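Side-chain contacts in molybdopterin-guanine dinucleotide biosynthesis protein A (MobA) (Archaeoglobus fulgidus, PDB 3NGW), which probably binds GTP and transfers its nucleotide part in the biosynthesis of the molybdenum cofactor: residues A[135-140]-A[154-159]; A[107-112]-A[127-132]. All blocks are in the same frame, centred on the assembly; numbering follows the deposited sequence.

Interaction 1 of 2, residues A[135-140]-A[154-159]; sequences ADELER and ERLNVV. With CA (calcium ion), chain B.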
loop_
_atom_site.group_PDB
_atom_site.type_symbol
_atom_site.label_atom_id
_atom_site.label_comp_id
_atom_site.label_asym_id
_atom_site.label_seq_id
_atom_site.Cartn_x
_atom_site.Cartn_y
_atom_site.Cartn_z
ATOM N N ALA A 135 -15.235 1.197 -2.985
ATOM C CA ALA A 135 -14.981 0.188 -4.013
ATOM C C ALA A 135 -15.664 0.369 -5.374
ATOM O O ALA A 135 -15.057 0.083 -6.406
ATOM C CB ALA A 135 -15.300 -1.198 -3.468
ATOM N N ASP A 136 -16.912 0.824 -5.390
ATOM C CA ASP A 136 -17.616 0.998 -6.652
ATOM C C ASP A 136 -16.961 2.014 -7.565
ATOM O O ASP A 136 -16.786 1.761 -8.752
ATOM C CB ASP A 136 -19.071 1.408 -6.417
ATOM C CG ASP A 136 -19.890 0.312 -5.778
ATOM O OD1 ASP A 136 -19.714 -0.863 -6.165
ATOM O OD2 ASP A 136 -20.716 0.624 -4.890
ATOM N N GLU A 137 -16.616 3.170 -7.015
ATOM C CA GLU A 137 -15.985 4.211 -7.810
ATOM C C GLU A 137 -14.619 3.750 -8.329
ATOM O O GLU A 137 -14.219 4.094 -9.447
ATOM C CB GLU A 137 -15.846 5.495 -6.988
ATOM C CG GLU A 137 -16.177 6.746 -7.779
ATOM C CD GLU A 137 -17.498 6.630 -8.529
ATOM O OE1 GLU A 137 -18.546 6.397 -7.877
ATOM O OE2 GLU A 137 -17.481 6.764 -9.773
ATOM N N LEU A 138 -13.910 2.963 -7.524
ATOM C CA LEU A 138 -12.606 2.446 -7.925
ATOM C C LEU A 138 -12.776 1.425 -9.037
ATOM O O LEU A 138 -11.993 1.389 -9.983
ATOM C CB LEU A 138 -11.885 1.793 -6.736
ATOM C CG LEU A 138 -11.440 2.724 -5.602
ATOM C CD1 LEU A 138 -10.660 1.935 -4.552
ATOM C CD2 LEU A 138 -10.565 3.830 -6.170
ATOM N N GLU A 139 -13.807 0.596 -8.926
ATOM C CA GLU A 139 -14.060 -0.426 -9.930
ATOM C C GLU A 139 -14.499 0.183 -11.253
ATOM O O GLU A 139 -14.133 -0.315 -12.314
ATOM C CB GLU A 139 -15.119 -1.398 -9.441
ATOM C CG GLU A 139 -15.478 -2.448 -10.456
ATOM C CD GLU A 139 -16.377 -3.500 -9.868
ATOM O OE1 GLU A 139 -17.294 -3.138 -9.100
ATOM O OE2 GLU A 139 -16.179 -4.694 -10.177
ATOM N N ARG A 140 -15.289 1.251 -11.190
ATOM C CA ARG A 140 -15.740 1.906 -12.410
ATOM C C ARG A 140 -14.512 2.427 -13.145
ATOM O O ARG A 140 -14.407 2.303 -14.367
ATOM C CB ARG A 140 -16.690 3.064 -12.099
ATOM C CG ARG A 140 -18.034 2.618 -11.566
ATOM C CD ARG A 140 -19.034 3.762 -11.530
ATOM N NE ARG A 140 -20.235 3.378 -10.786
ATOM C CZ ARG A 140 -20.375 3.503 -9.468
ATOM N NH1 ARG A 140 -19.394 4.017 -8.739
ATOM N NH2 ARG A 140 -21.488 3.089 -8.874
ATOM N N GLU A 154 -12.163 11.870 -6.605
ATOM C CA GLU A 154 -12.917 13.115 -6.686
ATOM C C GLU A 154 -14.414 12.868 -6.601
ATOM O O GLU A 154 -15.171 13.752 -6.203
ATOM C CB GLU A 154 -12.577 13.858 -7.978
ATOM C CG GLU A 154 -11.275 14.646 -7.905
ATOM C CD GLU A 154 -10.854 15.215 -9.247
ATOM O OE1 GLU A 154 -9.900 16.027 -9.276
ATOM O OE2 GLU A 154 -11.473 14.842 -10.272
ATOM N N ARG A 155 -14.836 11.663 -6.970
ATOM C CA ARG A 155 -16.246 11.296 -6.913
ATOM C C ARG A 155 -16.618 10.635 -5.582
ATOM O O ARG A 155 -17.738 10.158 -5.415
ATOM C CB ARG A 155 -16.595 10.340 -8.055
ATOM C CG ARG A 155 -16.875 10.998 -9.394
ATOM C CD ARG A 155 -17.403 9.952 -10.366
ATOM N NE ARG A 155 -18.215 10.506 -11.448
ATOM C CZ ARG A 155 -17.757 11.304 -12.408
ATOM N NH1 ARG A 155 -16.477 11.657 -12.429
ATOM N NH2 ARG A 155 -18.579 11.740 -13.357
ATOM N N LEU A 156 -15.681 10.616 -4.638
ATOM C CA LEU A 156 -15.914 10.004 -3.330
ATOM C C LEU A 156 -15.730 11.001 -2.193
ATOM O O LEU A 156 -15.109 12.045 -2.368
ATOM C CB LEU A 156 -14.944 8.836 -3.117
ATOM C CG LEU A 156 -15.023 7.660 -4.088
ATOM C CD1 LEU A 156 -13.838 6.736 -3.874
ATOM C CD2 LEU A 156 -16.333 6.921 -3.896
ATOM N N ASN A 157 -16.264 10.670 -1.023
ATOM C CA ASN A 157 -16.118 11.531 0.141
ATOM C C ASN A 157 -14.769 11.200 0.784
ATOM O O ASN A 157 -14.661 10.269 1.578
ATOM C CB ASN A 157 -17.271 11.285 1.123
ATOM C CG ASN A 157 -17.078 11.995 2.458
ATOM O OD1 ASN A 157 -16.727 13.179 2.506
ATOM N ND2 ASN A 157 -17.324 11.276 3.552
ATOM N N VAL A 158 -13.742 11.966 0.423
ATOM C CA VAL A 158 -12.390 11.745 0.931
ATOM C C VAL A 158 -11.944 12.735 2.010
ATOM O O VAL A 158 -12.202 13.936 1.911
ATOM C CB VAL A 158 -11.358 11.800 -0.224
ATOM C CG1 VAL A 158 -9.973 11.438 0.296
ATOM C CG2 VAL A 158 -11.772 10.849 -1.345
ATOM N N VAL A 159 -11.270 12.219 3.036
ATOM C CA VAL A 159 -10.753 13.042 4.127
ATOM C C VAL A 159 -9.238 13.109 4.001
ATOM O O VAL A 159 -8.552 12.112 4.214
ATOM C CB VAL A 159 -11.081 12.448 5.523
ATOM C CG1 VAL A 159 -10.360 13.244 6.608
ATOM C CG2 VAL A 159 -12.579 12.489 5.772
HETATM CA CA CA B . -22.129 -1.804 -4.812
HETATM O O HOH W 1 -19.831 -2.250 -3.153
HETATM O O HOH W 2 -22.420 -2.286 -7.531
HETATM O O HOH W 3 -20.615 -3.857 -5.262
#
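E137 reaches out from helix 135-143 and lays its aliphatic stem against two side chains of the loop that leads into strand 158-162. This is surface packing of a helix on the loop before an edge strand of the domain's mixed sheet. The tight part is at the base: CB of E137 sits 3.4 Å from CD2 of L156, with CG of the same leucine close behind, and the two side chains slide past each other in opposite directions. L156 gets there with its CG beside the backbone N (chi1 -61°), which sends the isobutyl end to the helix. Further out, CG of E137 packs on CB of R155 at 3.6 Å.

The outer end is looser and more polar, and the exposed R155 turns this side to solvent. The E137 chain kinks at CG (chi2 49°) and crosses R155 at about a right angle, so that OE2 lies 3.2 Å from R155 CD, a methylene, while NE of R155 stays 4.2 Å away. That is too far for a salt bridge, although the opposite charges probably attract. The other carboxylate oxygen, OE1, makes a salt bridge with NH1 of R140 at 2.7 Å, which anchors the carboxylate on its own helix rather than on R155.

One residue earlier in the helix, D136 binds a calcium ion through OD2 at 2.8 Å, alongside three waters, and its OD1 makes a salt bridge with R81. E139 also pairs with R81, and A135 and L138 pack on helix 72-83. On the loop side, L156 touches D114, and strand 158-162 runs on as an edge of the main sheet beside strand 115-119.

Interaction 2 of 2, residues A[107-112]-A[127-132]; sequences EGEKAG and LAYYAE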
loop_
_atom_site.group_PDB
_atom_site.type_symbol
_atom_site.label_atom_id
_atom_site.label_comp_id
_atom_site.label_asym_id
_atom_site.label_seq_id
_atom_site.Cartn_x
_atom_site.Cartn_y
_atom_site.Cartn_z
ATOM N N GLU A 107 -8.845 6.402 12.784
ATOM C CA GLU A 107 -9.367 7.695 12.372
ATOM C C GLU A 107 -10.248 7.562 11.145
ATOM O O GLU A 107 -11.265 8.244 11.020
ATOM C CB GLU A 107 -8.227 8.670 12.076
ATOM C CG GLU A 107 -7.606 9.291 13.317
ATOM C CD GLU A 107 -8.620 10.068 14.145
ATOM O OE1 GLU A 107 -9.198 11.044 13.623
ATOM O OE2 GLU A 107 -8.836 9.696 15.316
ATOM N N GLY A 108 -9.854 6.677 10.239
ATOM C CA GLY A 108 -10.626 6.480 9.033
ATOM C C GLY A 108 -11.994 5.914 9.346
ATOM O O GLY A 108 -13.006 6.420 8.858
ATOM N N GLU A 109 -12.021 4.861 10.160
ATOM C CA GLU A 109 -13.270 4.204 10.543
ATOM C C GLU A 109 -14.222 5.150 11.266
ATOM O O GLU A 109 -15.395 5.237 10.919
ATOM C CB GLU A 109 -12.991 2.990 11.439
ATOM C CG GLU A 109 -12.383 1.787 10.729
ATOM C CD GLU A 109 -13.423 0.854 10.105
ATOM O OE1 GLU A 109 -14.105 0.118 10.853
ATOM O OE2 GLU A 109 -13.563 0.850 8.863
ATOM N N LYS A 110 -13.724 5.862 12.271
ATOM C CA LYS A 110 -14.585 6.773 13.007
ATOM C C LYS A 110 -15.082 7.914 12.126
ATOM O O LYS A 110 -16.255 8.274 12.177
ATOM C CB LYS A 110 -13.858 7.335 14.236
ATOM C CG LYS A 110 -12.668 8.209 13.906
ATOM C CD LYS A 110 -12.160 8.967 15.131
ATOM C CE LYS A 110 -11.545 8.044 16.169
ATOM N NZ LYS A 110 -10.926 8.813 17.286
ATOM N N ALA A 111 -14.194 8.466 11.305
ATOM C CA ALA A 111 -14.538 9.585 10.425
ATOM C C ALA A 111 -15.738 9.341 9.512
ATOM O O ALA A 111 -16.407 10.287 9.095
ATOM C CB ALA A 111 -13.329 9.972 9.585
ATOM N N GLY A 112 -16.008 8.076 9.198
ATOM C CA GLY A 112 -17.125 7.752 8.322
ATOM C C GLY A 112 -16.970 8.394 6.950
ATOM O O GLY A 112 -17.806 9.192 6.520
ATOM N N LEU A 127 -0.881 4.784 0.967
ATOM C CA LEU A 127 -0.597 4.688 2.389
ATOM C C LEU A 127 -1.759 5.416 3.054
ATOM O O LEU A 127 -1.593 6.480 3.649
ATOM C CB LEU A 127 0.739 5.357 2.713
ATOM C CG LEU A 127 1.471 4.913 3.984
ATOM C CD1 LEU A 127 0.984 5.668 5.183
ATOM C CD2 LEU A 127 1.276 3.416 4.170
ATOM N N ALA A 128 -2.948 4.828 2.918
ATOM C CA ALA A 128 -4.168 5.408 3.475
ATOM C C ALA A 128 -5.276 4.394 3.760
ATOM O O ALA A 128 -5.190 3.223 3.397
ATOM C CB ALA A 128 -4.694 6.481 2.533
ATOM N N TYR A 129 -6.322 4.885 4.415
ATOM C CA TYR A 129 -7.490 4.099 4.773
ATOM C C TYR A 129 -8.548 4.178 3.669
ATOM O O TYR A 129 -8.818 5.254 3.126
ATOM C CB TYR A 129 -8.082 4.637 6.080
ATOM C CG TYR A 129 -9.488 4.156 6.360
ATOM C CD1 TYR A 129 -9.728 2.919 6.966
ATOM C CD2 TYR A 129 -10.587 4.906 5.944
ATOM C CE1 TYR A 129 -11.040 2.444 7.139
ATOM C CE2 TYR A 129 -11.883 4.439 6.110
ATOM C CZ TYR A 129 -12.103 3.215 6.702
ATOM O OH TYR A 129 -13.401 2.779 6.823
ATOM N N TYR A 130 -9.131 3.032 3.330
ATOM C CA TYR A 130 -10.187 2.965 2.324
ATOM C C TYR A 130 -11.307 2.120 2.918
ATOM O O TYR A 130 -11.052 1.071 3.505
ATOM C CB TYR A 130 -9.696 2.312 1.010
ATOM C CG TYR A 130 -8.701 3.138 0.200
ATOM C CD1 TYR A 130 -7.332 3.098 0.472
ATOM C CD2 TYR A 130 -9.138 3.996 -0.812
ATOM C CE1 TYR A 130 -6.426 3.896 -0.241
ATOM C CE2 TYR A 130 -8.238 4.797 -1.522
ATOM C CZ TYR A 130 -6.891 4.742 -1.229
ATOM O OH TYR A 130 -6.013 5.557 -1.909
ATOM N N ALA A 131 -12.538 2.598 2.791
ATOM C CA ALA A 131 -13.694 1.871 3.293
ATOM C C ALA A 131 -14.302 1.142 2.104
ATOM O O ALA A 131 -14.030 1.491 0.956
ATOM C CB ALA A 131 -14.710 2.837 3.894
ATOM N N GLU A 132 -15.116 0.130 2.380
ATOM C CA GLU A 132 -15.775 -0.652 1.338
ATOM C C GLU A 132 -16.621 0.212 0.413
ATOM O O GLU A 132 -16.769 -0.082 -0.776
ATOM C CB GLU A 132 -16.671 -1.705 1.984
ATOM C CG GLU A 132 -17.488 -2.520 1.007
ATOM C CD GLU A 132 -18.293 -3.607 1.695
ATOM O OE1 GLU A 132 -17.680 -4.581 2.186
ATOM O OE2 GLU A 132 -19.540 -3.482 1.764
#
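With CG anti to the backbone N (chi1 164°), Y129 throws its ring from strand 129-130 onto G108 of helix 98-111, while E109 bends at CG (chi2 -87°) to bring its carboxylate to the phenol. This is helix 98-111 packing on the mixed beta-sheet of an alpha/beta, GT-A-type nucleotidyltransferase domain. The ring lies against the helix backbone: CA of G108 makes a CH-pi contact 3.8 Å from the Y129 ring centroid, and N of E109 sits over the same face, also off-centre. A CB on G108 would clash with CG of Y129, so the bare glycine lets helix and strand approach closely. E109 crosses the tyrosine at about a right angle, its carboxylate plane steeply turned from the ring, and its OE2 takes part in two hydrogen bonds, one from the phenol and one with S85 OG. A phenylalanine in place of Y129 would probably leave E109 OE2 without its phenol donor and the carboxylate freer to turn. Backbone bonds to L116 and contact with V87 tie Y129 into the sheet. At the far end of the ring, OH donates to E109 OE2 over 2.8 Å, arriving on the anti side and 23° out of the carboxylate plane.

How the interactions relate
The two contacts follow one another along the chain, interaction 2 closing at residue 132 just before interaction 1 opens at 135, and their centres lie about 12 Å apart on the same side of the chain's centre. Strand 129-130 runs almost directly into helix 135-143, so one continuous piece of chain serves both. They also share the mixed sheet: strand 115-119 lies between strand 129-130 of interaction 2 and edge strand 158-162 of interaction 1. The segments meet lightly where N157 ND2 packs 3.7 Å from G112 O. Interaction 2 is buried, whereas interaction 1 lies at the surface, and each joins a helix to a part of the chain further on, within one MobA-like domain.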